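CmeC (PDB 4MT4) forms a trimeric outer membrane channel of the outer membrane factor family and probably serves as the exit duct of a multidrug efflux system. Local coordinates at residues S144-E149 and G448-S453; N174-A179 and A215-E220. All coordinates share one frame; numbering follows the deposited sequence.

Contact 1. Residues S144-E149 and G448-S453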
loop_
_atom_site.group_PDB
_atom_site.type_symbol
_atom_site.label_atom_id
_atom_site.label_comp_id
_atom_site.label_asym_id
_atom_site.label_seq_id
_atom_site.Cartn_x
_atom_site.Cartn_y
_atom_site.Cartn_z
ATOM N N SER B 144 16.241 -0.047 12.376
ATOM C CA SER B 144 16.360 0.904 11.277
ATOM C C SER B 144 17.637 0.654 10.478
ATOM O O SER B 144 17.692 0.926 9.280
ATOM C CB SER B 144 16.339 2.344 11.800
ATOM O OG SER B 144 17.492 2.626 12.572
ATOM N N GLU B 145 18.661 0.138 11.151
ATOM C CA GLU B 145 19.915 -0.203 10.488
ATOM C C GLU B 145 19.727 -1.416 9.584
ATOM O O GLU B 145 20.213 -1.446 8.452
ATOM C CB GLU B 145 21.016 -0.475 11.513
ATOM C CG GLU B 145 21.564 0.769 12.191
ATOM C CD GLU B 145 22.720 0.459 13.121
ATOM O OE1 GLU B 145 22.592 -0.471 13.946
ATOM O OE2 GLU B 145 23.760 1.142 13.021
ATOM N N TYR B 146 19.014 -2.416 10.094
ATOM C CA TYR B 146 18.711 -3.616 9.324
ATOM C C TYR B 146 17.745 -3.301 8.188
ATOM O O TYR B 146 17.799 -3.924 7.127
ATOM C CB TYR B 146 18.129 -4.700 10.231
ATOM C CG TYR B 146 19.108 -5.240 11.250
ATOM C CD1 TYR B 146 20.456 -5.377 10.944
ATOM C CD2 TYR B 146 18.685 -5.612 12.521
ATOM C CE1 TYR B 146 21.352 -5.871 11.871
ATOM C CE2 TYR B 146 19.574 -6.107 13.454
ATOM C CZ TYR B 146 20.907 -6.233 13.124
ATOM O OH TYR B 146 21.799 -6.724 14.050
ATOM N N ASP B 147 16.860 -2.335 8.422
ATOM C CA ASP B 147 15.938 -1.873 7.390
ATOM C C ASP B 147 16.692 -1.165 6.269
ATOM O O ASP B 147 16.291 -1.224 5.109
ATOM C CB ASP B 147 14.881 -0.937 7.979
ATOM C CG ASP B 147 13.766 -1.683 8.685
ATOM O OD1 ASP B 147 13.598 -2.892 8.424
ATOM O OD2 ASP B 147 13.050 -1.059 9.497
ATOM N N TYR B 148 17.787 -0.500 6.622
ATOM C CA TYR B 148 18.621 0.170 5.630
ATOM C C TYR B 148 19.368 -0.848 4.778
ATOM O O TYR B 148 19.493 -0.687 3.565
ATOM C CB TYR B 148 19.615 1.119 6.299
ATOM C CG TYR B 148 20.620 1.719 5.337
ATOM C CD1 TYR B 148 20.259 2.750 4.479
ATOM C CD2 TYR B 148 21.930 1.256 5.291
ATOM C CE1 TYR B 148 21.175 3.301 3.599
ATOM C CE2 TYR B 148 22.851 1.801 4.416
ATOM C CZ TYR B 148 22.468 2.823 3.572
ATOM O OH TYR B 148 23.382 3.370 2.698
ATOM N N GLU B 149 19.869 -1.894 5.427
ATOM C CA GLU B 149 20.551 -2.979 4.734
ATOM C C GLU B 149 19.590 -3.702 3.801
ATOM O O GLU B 149 19.951 -4.083 2.688
ATOM C CB GLU B 149 21.155 -3.966 5.735
ATOM C CG GLU B 149 22.232 -3.373 6.632
ATOM C CD GLU B 149 23.583 -3.266 5.946
ATOM O OE1 GLU B 149 23.650 -3.447 4.712
ATOM O OE2 GLU B 149 24.582 -3.007 6.647
ATOM N N GLY B 448 22.236 -11.376 0.267
ATOM C CA GLY B 448 23.160 -10.612 -0.553
ATOM C C GLY B 448 24.514 -10.354 0.082
ATOM O O GLY B 448 25.233 -9.443 -0.325
ATOM N N GLY B 449 24.866 -11.156 1.083
ATOM C CA GLY B 449 26.162 -11.044 1.729
ATOM C C GLY B 449 26.109 -10.409 3.105
ATOM O O GLY B 449 27.143 -10.193 3.736
ATOM N N PHE B 450 24.902 -10.110 3.574
ATOM C CA PHE B 450 24.725 -9.510 4.891
ATOM C C PHE B 450 25.018 -10.510 6.003
ATOM O O PHE B 450 24.592 -11.663 5.943
ATOM C CB PHE B 450 23.306 -8.956 5.044
ATOM C CG PHE B 450 22.977 -8.501 6.439
ATOM C CD1 PHE B 450 23.414 -7.270 6.902
ATOM C CD2 PHE B 450 22.220 -9.297 7.284
ATOM C CE1 PHE B 450 23.111 -6.847 8.181
ATOM C CE2 PHE B 450 21.913 -8.880 8.565
ATOM C CZ PHE B 450 22.359 -7.653 9.015
ATOM N N GLU B 451 25.755 -10.060 7.013
ATOM C CA GLU B 451 26.030 -10.873 8.190
ATOM C C GLU B 451 25.717 -10.080 9.455
ATOM O O GLU B 451 26.381 -9.090 9.761
ATOM C CB GLU B 451 27.486 -11.350 8.192
ATOM C CG GLU B 451 27.857 -12.250 7.017
ATOM C CD GLU B 451 27.259 -13.644 7.118
ATOM O OE1 GLU B 451 26.685 -13.981 8.175
ATOM O OE2 GLU B 451 27.369 -14.407 6.135
ATOM N N GLN B 452 24.696 -10.524 10.182
ATOM C CA GLN B 452 24.189 -9.800 11.344
ATOM C C GLN B 452 25.234 -9.641 12.447
ATOM O O GLN B 452 25.238 -8.644 13.172
ATOM C CB GLN B 452 22.950 -10.510 11.900
ATOM C CG GLN B 452 22.320 -9.833 13.106
ATOM C CD GLN B 452 21.135 -10.602 13.653
ATOM O OE1 GLN B 452 20.199 -10.928 12.922
ATOM N NE2 GLN B 452 21.172 -10.906 14.945
ATOM N N SER B 453 26.123 -10.621 12.562
ATOM C CA SER B 453 27.112 -10.647 13.637
ATOM C C SER B 453 28.154 -9.532 13.526
ATOM O O SER B 453 28.785 -9.166 14.518
ATOM C CB SER B 453 27.810 -12.007 13.668
ATOM O OG SER B 453 28.368 -12.319 12.401
#

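Contact 2. Residues N174-A179 and A215-E220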
loop_
_atom_site.group_PDB
_atom_site.type_symbol
_atom_site.label_atom_id
_atom_site.label_comp_id
_atom_site.label_asym_id
_atom_site.label_seq_id
_atom_site.Cartn_x
_atom_site.Cartn_y
_atom_site.Cartn_z
ATOM N N ASN B 174 16.297 -5.415 -31.445
ATOM C CA ASN B 174 17.271 -5.537 -32.522
ATOM C C ASN B 174 16.962 -6.730 -33.419
ATOM O O ASN B 174 17.170 -6.680 -34.631
ATOM C CB ASN B 174 18.685 -5.660 -31.953
ATOM C CG ASN B 174 19.703 -4.867 -32.748
ATOM O OD1 ASN B 174 20.194 -5.321 -33.782
ATOM N ND2 ASN B 174 20.029 -3.674 -32.266
ATOM N N ALA B 175 16.468 -7.805 -32.813
ATOM C CA ALA B 175 16.079 -8.997 -33.558
ATOM C C ALA B 175 14.854 -8.706 -34.415
ATOM O O ALA B 175 14.735 -9.194 -35.538
ATOM C CB ALA B 175 15.805 -10.154 -32.609
ATOM N N LEU B 176 13.947 -7.902 -33.873
ATOM C CA LEU B 176 12.737 -7.518 -34.586
ATOM C C LEU B 176 13.019 -6.407 -35.596
ATOM O O LEU B 176 12.213 -6.153 -36.490
ATOM C CB LEU B 176 11.651 -7.087 -33.598
ATOM C CG LEU B 176 10.811 -8.235 -33.031
ATOM C CD1 LEU B 176 10.160 -7.849 -31.716
ATOM C CD2 LEU B 176 9.755 -8.638 -34.042
ATOM N N LYS B 177 14.165 -5.749 -35.452
ATOM C CA LYS B 177 14.595 -4.756 -36.429
ATOM C C LYS B 177 14.966 -5.446 -37.735
ATOM O O LYS B 177 14.455 -5.096 -38.800
ATOM C CB LYS B 177 15.783 -3.943 -35.911
ATOM C CG LYS B 177 16.335 -2.950 -36.924
ATOM C CD LYS B 177 17.526 -2.179 -36.378
ATOM C CE LYS B 177 18.070 -1.203 -37.413
ATOM N NZ LYS B 177 19.251 -0.444 -36.912
ATOM N N GLU B 178 15.854 -6.431 -37.638
ATOM C CA GLU B 178 16.273 -7.219 -38.792
ATOM C C GLU B 178 15.104 -7.972 -39.408
ATOM O O GLU B 178 14.989 -8.067 -40.630
ATOM C CB GLU B 178 17.374 -8.205 -38.392
ATOM C CG GLU B 178 17.489 -9.434 -39.291
ATOM C CD GLU B 178 17.886 -9.096 -40.716
ATOM O OE1 GLU B 178 18.410 -7.985 -40.952
ATOM O OE2 GLU B 178 17.673 -9.951 -41.600
ATOM N N ALA B 179 14.245 -8.513 -38.549
ATOM C CA ALA B 179 13.056 -9.224 -38.993
ATOM C C ALA B 179 12.153 -8.302 -39.802
ATOM O O ALA B 179 11.461 -8.741 -40.717
ATOM C CB ALA B 179 12.303 -9.797 -37.804
ATOM N N ALA B 215 6.253 -4.827 -38.687
ATOM C CA ALA B 215 6.371 -3.419 -38.317
ATOM C C ALA B 215 5.641 -3.139 -37.009
ATOM O O ALA B 215 6.078 -2.320 -36.202
ATOM C CB ALA B 215 5.831 -2.529 -39.426
ATOM N N LEU B 216 4.527 -3.834 -36.806
ATOM C CA LEU B 216 3.747 -3.708 -35.583
ATOM C C LEU B 216 4.487 -4.325 -34.400
ATOM O O LEU B 216 4.558 -3.737 -33.322
ATOM C CB LEU B 216 2.379 -4.369 -35.752
ATOM C CG LEU B 216 1.443 -4.337 -34.543
ATOM C CD1 LEU B 216 1.183 -2.905 -34.104
ATOM C CD2 LEU B 216 0.140 -5.054 -34.859
ATOM N N GLN B 217 5.042 -5.514 -34.615
ATOM C CA GLN B 217 5.813 -6.207 -33.587
ATOM C C GLN B 217 7.079 -5.433 -33.243
ATOM O O GLN B 217 7.507 -5.402 -32.091
ATOM C CB GLN B 217 6.176 -7.620 -34.045
ATOM C CG GLN B 217 4.982 -8.537 -34.237
ATOM C CD GLN B 217 5.350 -9.834 -34.931
ATOM O OE1 GLN B 217 4.770 -10.187 -35.959
ATOM N NE2 GLN B 217 6.318 -10.551 -34.373
ATOM N N TYR B 218 7.669 -4.807 -34.255
ATOM C CA TYR B 218 8.884 -4.020 -34.085
ATOM C C TYR B 218 8.653 -2.850 -33.127
ATOM O O TYR B 218 9.398 -2.676 -32.161
ATOM C CB TYR B 218 9.375 -3.512 -35.445
ATOM C CG TYR B 218 10.720 -2.811 -35.426
ATOM C CD1 TYR B 218 11.593 -2.952 -34.353
ATOM C CD2 TYR B 218 11.112 -2.001 -36.485
ATOM C CE1 TYR B 218 12.816 -2.307 -34.338
ATOM C CE2 TYR B 218 12.329 -1.354 -36.479
ATOM C CZ TYR B 218 13.180 -1.510 -35.405
ATOM O OH TYR B 218 14.394 -0.864 -35.396
ATOM N N ASN B 219 7.618 -2.058 -33.392
ATOM C CA ASN B 219 7.316 -0.888 -32.570
ATOM C C ASN B 219 6.893 -1.249 -31.148
ATOM O O ASN B 219 7.068 -0.458 -30.222
ATOM C CB ASN B 219 6.231 -0.043 -33.236
ATOM C CG ASN B 219 6.763 0.770 -34.401
ATOM O OD1 ASN B 219 7.855 1.334 -34.330
ATOM N ND2 ASN B 219 5.995 0.833 -35.483
ATOM N N GLU B 220 6.333 -2.443 -30.982
ATOM C CA GLU B 220 5.999 -2.946 -29.654
ATOM C C GLU B 220 7.270 -3.198 -28.856
ATOM O O GLU B 220 7.326 -2.942 -27.655
ATOM C CB GLU B 220 5.171 -4.228 -29.748
ATOM C CG GLU B 220 3.670 -4.005 -29.676
ATOM C CD GLU B 220 3.226 -3.484 -28.322
ATOM O OE1 GLU B 220 3.792 -3.922 -27.299
ATOM O OE2 GLU B 220 2.312 -2.634 -28.281
#

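Contact 1. Residues S144-E149 and G448-S453
Tyr146 and Phe450 bring two aromatic rings together where the long helix 129-195 of this outer membrane factor fold, a trimeric barrel prolonged into a helical tunnel, meets the loop between helices 411-445 and 456-463. Tyr146 turns its CG away from its own carbonyl carbon (chi1 -67°), and although its CB does not aim at the loop, the ring swings across so that CD1 and CE1 reach the neighbour. Phe450 answers with CG anti to the backbone N (chi1 172°), which throws its ring toward the helix. The tyrosine's CE1 comes to 3.5 Å from Phe450 CZ, in the plane of the phenylalanine ring and at its edge. The two planes stand at 82°, with the ring centroids 5.7 Å apart.

One helical turn on, Glu149 lays its aliphatic part against the same phenylalanine, CG being 3.9 Å from Phe450 CE1. The glutamate thus meets Phe450 through carbon; its OE1 lies close to Glu463 OE2, a pairing of like charges that would probably raise the pKa of one of the two. Pro273, at the start of helix 273-293, touches both Glu149 and Phe450, and Thr456 packs on Tyr146, so the Tyr146 ring sits between helices 273-293 and 456-463, while Phe450 packs on Pro273 of the former. Beyond Phe450 the loop is tied by backbone hydrogen bonds between Gln452 and Leu270. No hydrogen bond links helix to loop here: contact is by van der Waals touch alone. At the far end of the tyrosine, the extended side chain of Gln452 crosses it at about a right angle and sets its methylene CG 3.3 Å from Tyr146 OH.

Contact 2. Residues N174-A179 and A215-E220
An antiparallel pair of long helices, 129-195 and 201-236, forms part of the helical tunnel, the second lying largely in a predicted coiled coil. Their local axes approach to 8.8 Å at a crossing angle of -158°, and the contact centres on Leu176 and Tyr218. The Tyr218 ring, with CG anti to the backbone N (chi1 -173°), slides beneath the backbone of the other helix, so that a single face receives both Leu176 O and Lys177 CA. The latter makes a CH-pi contact, CA standing 3.8 Å from the centroid of the Tyr218 ring and 20° off its normal.

Lys177 runs fully extended beside the tyrosine, pointing the same way; its CG lies 3.2 Å from Tyr218 OH, while its ammonium end leads away. Tyr218 has a cation-pi partner in Lys222 of its own helix. Leu176 turns toward helix 201-236 and straddles Gln217: CD1 rests 3.6 Å from the Gln217 carbonyl O, and CD2 lies 3.7 Å from Gln217 CB. The amide of Gln217 is engaged within its own helix, OE1 bonding to Ser213 OG. Leu422 of helix 411-445 touches both Leu176 and Gln217, while a neighbouring subunit packs on Ala215 through its Asn385. Such side-by-side antiparallel helix packing is characteristic of the coiled-coil tunnel of outer membrane factors.

How the contacts relate
Contacts 1 and 2 sample one long helix, 129-195, at two levels. Their centres lie about 44 Å apart and their nearest atoms about 32 Å apart, so they do not touch. Contact 1, about 11 Å from the centre of the chain, is buried and joins parts distant in sequence, 299 residues apart at the closest ends. Contact 2, about 36 Å from that centre, is a surface contact between helices adjacent in sequence, and it alone of the two has a neighbouring subunit within reach. Neither includes a residue of the lipid pocket formed by Cys1, Ile124, Asp125 and Leu126. Together they illustrate how a single helix can change partners along its length.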